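PDB 3L7W: transcription regulator PadR N-terminal domain-containing protein from Streptococcus mutans, which probably binds DNA through a PadR-type winged helix-turn-helix domain and regulates transcription as a two-fold symmetric dimer. Local coordinates for the interface of chains A and B. Residues are numbered along the deposited sequence; one frame, centred on the assembly and turned at random. Chains: chain A/B, Putative uncharacterized protein SMU.1704.

The interface of chains A and B. Residues chain A 3, 92, 95-96, 98-99; chain B 9, 12-13, 16, 88.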
# COMPACT_ATOMS: atom_id res chain seq x y z
N TYR A 3 0.57 -1.92 -7.81
CA TYR A 3 0.97 -2.18 -6.44
C TYR A 3 0.03 -3.18 -5.82
O TYR A 3 -1.18 -3.16 -6.07
CB TYR A 3 0.98 -0.89 -5.66
CG TYR A 3 1.97 0.13 -6.17
CD1 TYR A 3 3.34 -0.08 -6.02
CD2 TYR A 3 1.55 1.32 -6.77
CE1 TYR A 3 4.25 0.85 -6.45
CE2 TYR A 3 2.47 2.26 -7.21
CZ TYR A 3 3.82 2.01 -7.05
OH TYR A 3 4.77 2.92 -7.48
N LYS A 92 -0.26 7.21 3.33
CA LYS A 92 -0.24 7.98 2.10
C LYS A 92 0.65 9.20 2.23
O LYS A 92 1.52 9.40 1.38
CB LYS A 92 -1.64 8.44 1.73
CG LYS A 92 -2.44 7.41 0.95
CD LYS A 92 -3.72 8.04 0.43
CE LYS A 92 -4.45 8.76 1.55
NZ LYS A 92 -5.84 9.18 1.19
N ILE A 95 4.37 8.25 2.48
CA ILE A 95 4.89 7.85 1.19
C ILE A 95 5.06 9.08 0.29
O ILE A 95 6.13 9.32 -0.26
CB ILE A 95 3.99 6.81 0.56
CG1 ILE A 95 4.17 5.49 1.32
CG2 ILE A 95 4.33 6.61 -0.91
CD1 ILE A 95 3.44 4.34 0.70
N ASP A 96 4.00 9.87 0.16
CA ASP A 96 4.06 11.05 -0.68
C ASP A 96 5.10 12.03 -0.16
O ASP A 96 5.78 12.68 -0.94
CB ASP A 96 2.69 11.71 -0.75
CG ASP A 96 1.70 10.92 -1.57
OD1 ASP A 96 2.11 9.97 -2.27
OD2 ASP A 96 0.51 11.25 -1.52
N ILE A 98 7.82 11.23 1.50
CA ILE A 98 9.12 10.69 1.17
C ILE A 98 9.35 10.90 -0.32
O ILE A 98 10.36 11.46 -0.73
CB ILE A 98 9.19 9.20 1.47
CG1 ILE A 98 9.23 8.97 2.99
CG2 ILE A 98 10.43 8.59 0.83
CD1 ILE A 98 9.44 7.52 3.38
N VAL A 99 8.38 10.49 -1.12
CA VAL A 99 8.46 10.62 -2.55
C VAL A 99 8.71 12.04 -3.02
O VAL A 99 9.50 12.25 -3.95
CB VAL A 99 7.24 10.04 -3.22
CG1 VAL A 99 7.17 10.49 -4.69
CG2 VAL A 99 7.30 8.52 -3.12
N LEU B 9 6.40 -1.06 -3.74
CA LEU B 9 6.28 0.29 -3.20
C LEU B 9 7.65 0.76 -2.71
O LEU B 9 7.99 1.93 -2.83
CB LEU B 9 5.27 0.32 -2.06
CG LEU B 9 4.16 1.36 -2.16
CD1 LEU B 9 3.33 1.39 -0.87
CD2 LEU B 9 4.74 2.73 -2.47
N TYR B 12 9.43 2.09 -5.64
CA TYR B 12 8.92 3.44 -5.81
C TYR B 12 9.66 4.38 -4.87
O TYR B 12 10.23 5.38 -5.30
CB TYR B 12 7.41 3.47 -5.55
CG TYR B 12 6.77 4.82 -5.64
CD1 TYR B 12 7.10 5.70 -6.66
CD2 TYR B 12 5.80 5.21 -4.72
CE1 TYR B 12 6.51 6.93 -6.75
CE2 TYR B 12 5.20 6.44 -4.80
CZ TYR B 12 5.56 7.29 -5.82
OH TYR B 12 4.96 8.52 -5.91
N LEU B 13 9.69 4.05 -3.59
CA LEU B 13 10.34 4.93 -2.62
C LEU B 13 11.81 5.13 -2.94
O LEU B 13 12.31 6.24 -2.91
CB LEU B 13 10.18 4.38 -1.19
CG LEU B 13 8.72 4.45 -0.70
CD1 LEU B 13 8.56 3.66 0.58
CD2 LEU B 13 8.29 5.88 -0.48
N ALA B 16 12.20 7.26 -5.89
CA ALA B 16 11.75 8.61 -5.58
C ALA B 16 12.82 9.31 -4.78
O ALA B 16 13.13 10.48 -5.03
CB ALA B 16 10.43 8.60 -4.83
N TRP B 88 0.98 4.85 -8.27
CA TRP B 88 0.76 5.11 -6.86
C TRP B 88 -0.44 6.02 -6.72
O TRP B 88 -1.29 5.84 -5.84
CB TRP B 88 1.99 5.74 -6.23
CG TRP B 88 1.76 6.27 -4.87
CD1 TRP B 88 1.90 7.56 -4.45
CD2 TRP B 88 1.36 5.51 -3.71
NE1 TRP B 88 1.61 7.66 -3.11
CE2 TRP B 88 1.27 6.42 -2.64
CE3 TRP B 88 1.06 4.16 -3.49
CZ2 TRP B 88 0.90 6.02 -1.35
CZ3 TRP B 88 0.69 3.76 -2.19
CH2 TRP B 88 0.61 4.69 -1.15
O HOH W 1 12.17 12.27 -3.05
O HOH W 2 3.94 10.12 -4.17
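A:Ile95 lies over one face of the B:Trp88 indole and meets B:Leu9 tip to tip, joining the C-terminal helix 75-100 of one subunit to helices 7-20 and 75-100 of the other. This arrangement suits the PadR family, winged helix-turn-helix regulators that commonly dimerise through their terminal helices; two-fold symmetry repeats the contact. The dense part is apolar. At A:Ile95, CG1 lies beside the backbone N (chi1 -72°) and CG2 anti to it, sending the branches to different parts of the indole. CG2 sits 3.3 Å above the plane of B:Trp88, offset toward the rim. The other branch carries CD1 to the six-membered ring, 3.4 Å from CH2 of B:Trp88, and onward to the isopropyl tip of B:Leu9. A:Val99 and B:Tyr12 cross at about a right angle: methyl CG2 of A:Val99 stands over the phenol face, 3.8 Å from the B:Tyr12 ring centroid. The same methyl touches CB of B:Ala16 at 3.6 Å. The phenol OH of A:Tyr3 stands over the CB end of the opposite face, 3.3 Å from CG of B:Tyr12, so the B:Tyr12 ring lies between it and the A:Val99 methyl, while the A:Tyr3 ring turns an edge to the backbone N of B:Trp88.

Polar and water-mediated contacts flank this packing. The indole N-H of B:Trp88 donates to carboxylate OD1 of A:Asp96 on the syn side, with 154° at the hydrogen and a short 2.5 Å from NE1 to OD1. OD1 lies in the indole plane, whereas carboxylate and ring planes are 82° apart, so the acid stands crosswise. That oxygen also contacts water 2, which lies 2.6 Å from the phenol OH of B:Tyr12. Farther along, A:Ile98 hides 12 Å² against 51 Å² for A:Ile95, its CG2 meeting CD2 of B:Leu13 at 3.7 Å. There water 1 joins the backbone carbonyl O atoms of A:Ile98, A:Val99 and B:Ala16.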